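Local coordinates for prepilin-like protein (Thermus thermophilus, PDB 6QVF), which probably serves, as a type IV pilin of natural competence, as a DNA receptor associated with the pilus tip, at residues Ala17-Gln20 with Val21-Arg25; Arg136-Thr139 with Cys140-Tyr144. All blocks are in the same frame, centred on the assembly; numbering follows the deposited sequence.

In the fold
The pilin fold is illustrated here by two local contacts, one within its long helix and the other where a strand of the sheet beneath it turns out into a loop. Contact 1 covers two consecutive turns of helix 2-30; contact 2 lies at the end of strand 131-139, one of the two edge strands of the four-stranded antiparallel sheet within this chain. Their centres are about 16 Å apart, yet they touch: Leu22 CD1 packs 3.9 Å from Arg136 N. The side chain of Arg136 also reaches Ser26 and Leu30, further along the same helix. Neither contact can be tied to DNA binding from its geometry alone.

Contact 1: residues Ala17-Gln20 with Val21-Arg25; sequences AAVQ and VLERR
The guanidinium of Arg24 carries the backbone oxygen of its neighbour one turn back over one face, Gln20 O lying 3.8 Å above the plane and over its centre, while Gln20 CD sits in plane at the edge. The two side chains run side by side in the same direction, with amide and guanidinium turned 70° apart. At that edge Arg24 NH2 donates to Gln20 OE1 (2.9 Å) through a distinctly bent bond, 137° at the hydrogen. Gln20 CG stands opposite its own backbone N (chi1 -177°) and the chain beyond is extended, which carries the amide out to Arg24. The same NH2 forms a salt bridge with Glu95 on strand 92-97; an alanine in place of Gln20 would probably leave Arg24 to that carboxylate, with its guanidinium freer to turn. Next to Arg24 along the chain, Glu23 slants across Val19, with Glu23 CD 3.7 Å from Val19 CG1. Underneath run successive i to i+4 backbone bonds, among them Leu22 N to Ala18 O at 2.9 Å and Glu23 N to Val19 O at 2.8 Å. The buried Ala17, Ala18, Val21 and Leu22 meet side chains of the antiparallel sheet, including Val102, Val122 and Leu134. A regular helix with an aliphatic stripe laid on such a sheet is the hallmark of the type IV pilin fold.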
loop_
_atom_site.group_PDB
_atom_site.type_symbol
_atom_site.label_atom_id
_atom_site.label_comp_id
_atom_site.label_asym_id
_atom_site.label_seq_id
_atom_site.Cartn_x
_atom_site.Cartn_y
_atom_site.Cartn_z
ATOM N N ALA B 17 -1.052 1.747 -15.520
ATOM C CA ALA B 17 0.401 1.848 -15.573
ATOM C C ALA B 17 0.997 1.470 -14.202
ATOM O O ALA B 17 1.976 0.705 -14.119
ATOM C CB ALA B 17 0.808 3.238 -15.945
ATOM N N ALA B 18 0.395 1.982 -13.120
ATOM C CA ALA B 18 0.871 1.647 -11.787
ATOM C C ALA B 18 0.774 0.135 -11.561
ATOM O O ALA B 18 1.706 -0.447 -10.990
ATOM C CB ALA B 18 0.092 2.387 -10.740
ATOM N N VAL B 19 -0.358 -0.486 -11.922
ATOM C CA VAL B 19 -0.539 -1.916 -11.676
ATOM C C VAL B 19 0.582 -2.707 -12.365
ATOM O O VAL B 19 1.108 -3.692 -11.796
ATOM C CB VAL B 19 -1.939 -2.385 -12.136
ATOM C CG1 VAL B 19 -2.011 -3.899 -12.262
ATOM C CG2 VAL B 19 -2.978 -1.910 -11.138
ATOM N N GLN B 20 0.864 -2.368 -13.630
ATOM C CA GLN B 20 1.826 -3.112 -14.458
ATOM C C GLN B 20 3.201 -3.110 -13.765
ATOM O O GLN B 20 3.890 -4.130 -13.643
ATOM C CB GLN B 20 1.896 -2.447 -15.837
ATOM C CG GLN B 20 2.792 -3.163 -16.812
ATOM C CD GLN B 20 2.926 -2.442 -18.135
ATOM O OE1 GLN B 20 4.036 -2.240 -18.591
ATOM N NE2 GLN B 20 1.807 -2.065 -18.755
ATOM N N VAL B 21 3.616 -1.943 -13.301
ATOM C CA VAL B 21 4.911 -1.792 -12.641
ATOM C C VAL B 21 4.904 -2.495 -11.277
ATOM O O VAL B 21 5.847 -3.197 -10.914
ATOM C CB VAL B 21 5.280 -0.305 -12.505
ATOM C CG1 VAL B 21 6.567 -0.128 -11.710
ATOM C CG2 VAL B 21 5.366 0.342 -13.884
ATOM N N LEU B 22 3.831 -2.344 -10.503
ATOM C CA LEU B 22 3.723 -3.015 -9.229
ATOM C C LEU B 22 3.815 -4.531 -9.397
ATOM O O LEU B 22 4.525 -5.198 -8.619
ATOM C CB LEU B 22 2.401 -2.645 -8.552
ATOM C CG LEU B 22 2.196 -3.250 -7.166
ATOM C CD1 LEU B 22 3.197 -2.681 -6.196
ATOM C CD2 LEU B 22 0.775 -3.018 -6.667
ATOM N N GLU B 23 3.178 -5.070 -10.444
ATOM C CA GLU B 23 3.198 -6.536 -10.696
ATOM C C GLU B 23 4.630 -6.960 -11.036
ATOM O O GLU B 23 5.133 -7.991 -10.521
ATOM C CB GLU B 23 2.256 -6.874 -11.859
ATOM C CG GLU B 23 0.784 -6.891 -11.498
ATOM C CD GLU B 23 -0.211 -7.070 -12.637
ATOM O OE1 GLU B 23 0.129 -6.783 -13.833
ATOM O OE2 GLU B 23 -1.330 -7.519 -12.312
ATOM N N ARG B 24 5.307 -6.198 -11.883
ATOM C CA ARG B 24 6.631 -6.622 -12.348
ATOM C C ARG B 24 7.633 -6.556 -11.192
ATOM O O ARG B 24 8.422 -7.497 -10.999
ATOM C CB ARG B 24 7.114 -5.799 -13.527
ATOM C CG ARG B 24 6.594 -6.365 -14.844
ATOM C CD ARG B 24 7.341 -5.860 -16.056
ATOM N NE ARG B 24 7.249 -4.412 -16.145
ATOM C CZ ARG B 24 6.234 -3.778 -16.686
ATOM N NH1 ARG B 24 5.267 -4.473 -17.278
ATOM N NH2 ARG B 24 6.180 -2.463 -16.590
ATOM N N ARG B 25 7.579 -5.486 -10.387
ATOM C CA ARG B 25 8.536 -5.364 -9.295
ATOM C C ARG B 25 8.224 -6.348 -8.158
ATOM O O ARG B 25 9.143 -6.924 -7.556
ATOM C CB ARG B 25 8.606 -3.912 -8.811
ATOM C CG ARG B 25 9.055 -2.980 -9.920
ATOM C CD ARG B 25 10.451 -3.271 -10.445
ATOM N NE ARG B 25 10.816 -2.536 -11.641
ATOM C CZ ARG B 25 11.997 -2.642 -12.269
ATOM N NH1 ARG B 25 12.944 -3.475 -11.832
ATOM N NH2 ARG B 25 12.231 -1.867 -13.325
#

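Contact 2: residues Arg136-Thr139 with Cys140-Tyr144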
loop_
_atom_site.group_PDB
_atom_site.type_symbol
_atom_site.label_atom_id
_atom_site.label_comp_id
_atom_site.label_asym_id
_atom_site.label_seq_id
_atom_site.Cartn_x
_atom_site.Cartn_y
_atom_site.Cartn_z
ATOM N N ARG B 136 2.162 -3.039 -2.461
ATOM C CA ARG B 136 2.000 -4.421 -2.126
ATOM C C ARG B 136 2.973 -4.755 -0.997
ATOM O O ARG B 136 4.124 -4.337 -1.023
ATOM C CB ARG B 136 2.224 -5.332 -3.344
ATOM C CG ARG B 136 2.073 -6.806 -3.020
ATOM C CD ARG B 136 1.957 -7.735 -4.226
ATOM N NE ARG B 136 1.855 -9.125 -3.790
ATOM C CZ ARG B 136 2.030 -10.162 -4.573
ATOM N NH1 ARG B 136 2.225 -9.947 -5.874
ATOM N NH2 ARG B 136 2.096 -11.381 -4.022
ATOM N N ARG B 137 2.470 -5.513 -0.036
ATOM C CA ARG B 137 3.247 -5.995 1.119
ATOM C C ARG B 137 3.511 -7.487 0.935
ATOM O O ARG B 137 2.565 -8.261 0.880
ATOM C CB ARG B 137 2.467 -5.777 2.411
ATOM C CG ARG B 137 3.210 -6.151 3.675
ATOM C CD ARG B 137 2.426 -5.808 4.918
ATOM N NE ARG B 137 3.156 -6.032 6.186
ATOM C CZ ARG B 137 3.071 -7.133 6.913
ATOM N NH1 ARG B 137 2.301 -8.130 6.509
ATOM N NH2 ARG B 137 3.717 -7.182 8.076
ATOM N N VAL B 138 4.786 -7.847 0.879
ATOM C CA VAL B 138 5.214 -9.211 0.649
ATOM C C VAL B 138 5.982 -9.672 1.886
ATOM O O VAL B 138 6.898 -8.976 2.318
ATOM C CB VAL B 138 6.098 -9.305 -0.612
ATOM C CG1 VAL B 138 6.471 -10.735 -0.885
ATOM C CG2 VAL B 138 5.423 -8.716 -1.860
ATOM N N THR B 139 5.677 -10.854 2.395
ATOM C CA THR B 139 6.427 -11.414 3.486
ATOM C C THR B 139 7.190 -12.636 3.021
ATOM O O THR B 139 6.952 -13.223 1.960
ATOM C CB THR B 139 5.587 -11.762 4.714
ATOM O OG1 THR B 139 4.918 -13.005 4.483
ATOM C CG2 THR B 139 4.571 -10.690 5.044
ATOM N N CYS B 140 8.144 -13.024 3.862
ATOM C CA CYS B 140 8.960 -14.172 3.591
ATOM C C CYS B 140 8.119 -15.438 3.507
ATOM O O CYS B 140 8.550 -16.396 2.905
ATOM C CB CYS B 140 10.088 -14.296 4.619
ATOM S SG CYS B 140 9.500 -14.325 6.332
ATOM N N TYR B 141 6.926 -15.436 4.089
ATOM C CA TYR B 141 6.046 -16.551 4.069
ATOM C C TYR B 141 5.354 -16.720 2.717
ATOM O O TYR B 141 4.706 -17.757 2.475
ATOM C CB TYR B 141 5.007 -16.456 5.183
ATOM C CG TYR B 141 5.619 -16.534 6.562
ATOM C CD1 TYR B 141 6.038 -17.749 7.049
ATOM C CD2 TYR B 141 5.899 -15.402 7.312
ATOM C CE1 TYR B 141 6.622 -17.865 8.294
ATOM C CE2 TYR B 141 6.503 -15.495 8.560
ATOM C CZ TYR B 141 6.871 -16.735 9.049
ATOM O OH TYR B 141 7.465 -16.862 10.278
ATOM N N ASP B 142 5.451 -15.716 1.844
ATOM C CA ASP B 142 4.738 -15.744 0.586
ATOM C C ASP B 142 5.500 -16.423 -0.557
ATOM O O ASP B 142 4.922 -16.600 -1.661
ATOM C CB ASP B 142 4.395 -14.312 0.169
ATOM C CG ASP B 142 3.461 -13.630 1.157
ATOM O OD1 ASP B 142 2.669 -14.345 1.829
ATOM O OD2 ASP B 142 3.442 -12.372 1.180
ATOM N N VAL B 143 6.775 -16.813 -0.321
ATOM C CA VAL B 143 7.505 -17.476 -1.376
ATOM C C VAL B 143 6.994 -18.927 -1.479
ATOM O O VAL B 143 6.348 -19.414 -0.587
ATOM C CB VAL B 143 9.034 -17.431 -1.161
ATOM C CG1 VAL B 143 9.557 -16.018 -1.127
ATOM C CG2 VAL B 143 9.470 -18.193 0.044
ATOM N N TYR B 144 7.359 -19.580 -2.582
ATOM C CA TYR B 144 7.090 -20.982 -2.782
ATOM C C TYR B 144 8.427 -21.718 -2.873
ATOM O O TYR B 144 9.314 -21.303 -3.618
ATOM C CB TYR B 144 6.302 -21.258 -4.081
ATOM C CG TYR B 144 6.115 -22.734 -4.314
ATOM C CD1 TYR B 144 5.075 -23.412 -3.706
ATOM C CD2 TYR B 144 7.071 -23.465 -4.995
ATOM C CE1 TYR B 144 4.944 -24.788 -3.828
ATOM C CE2 TYR B 144 6.966 -24.843 -5.112
ATOM C CZ TYR B 144 5.897 -25.500 -4.526
ATOM O OH TYR B 144 5.737 -26.852 -4.601
HETATM O O HOH W 1 1.869 -11.992 -1.037
HETATM O O HOH W 2 1.889 -10.496 2.269
HETATM O O HOH W 3 2.282 -13.582 4.355
#
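Asp142 and Thr139 hold each other through both backbone and side chain, and this is the tight part of the contact. Thr139 N donates to Asp142 OD2 (3.0 Å) in an almost straight bond, 177° at the hydrogen, although it meets the oxygen from above the carboxylate plane. In return Asp142 N donates to Thr139 O at 2.9 Å. Thr139 OG1, set between the backbone N and the carbonyl carbon (chi1 79°), is thereby brought within 3.2 Å of Tyr141 N and accepts its hydrogen along a bent path. Thr139 OG1 also lies close to the plane of the Tyr141 ring at its edge, 3.8 Å from Tyr141 CD2. The backbone bond closes a type I beta turn over Thr139-Asp142, and the threonine bond adds an ST turn within it, so the chain swings out of strand 131-139 as the strand ends. Cys140, buried at the second position of the turn, fastens the bend to Cys155 through a disulfide. The outer side is looser and mediated by water. One water donates to both Arg137 O and Asp142 OD2, the latter at 2.7 Å, while another donates to Asp142 OD1 and is also hydrogen-bonded to Thr139 OG1. A third accepts from Arg136 NH2 and reaches OD2 only weakly; the arginine nitrogen itself, Arg136 NH2, stays 5.5 Å from Asp142 OD2, so any attraction between these opposite charges probably acts across solvent.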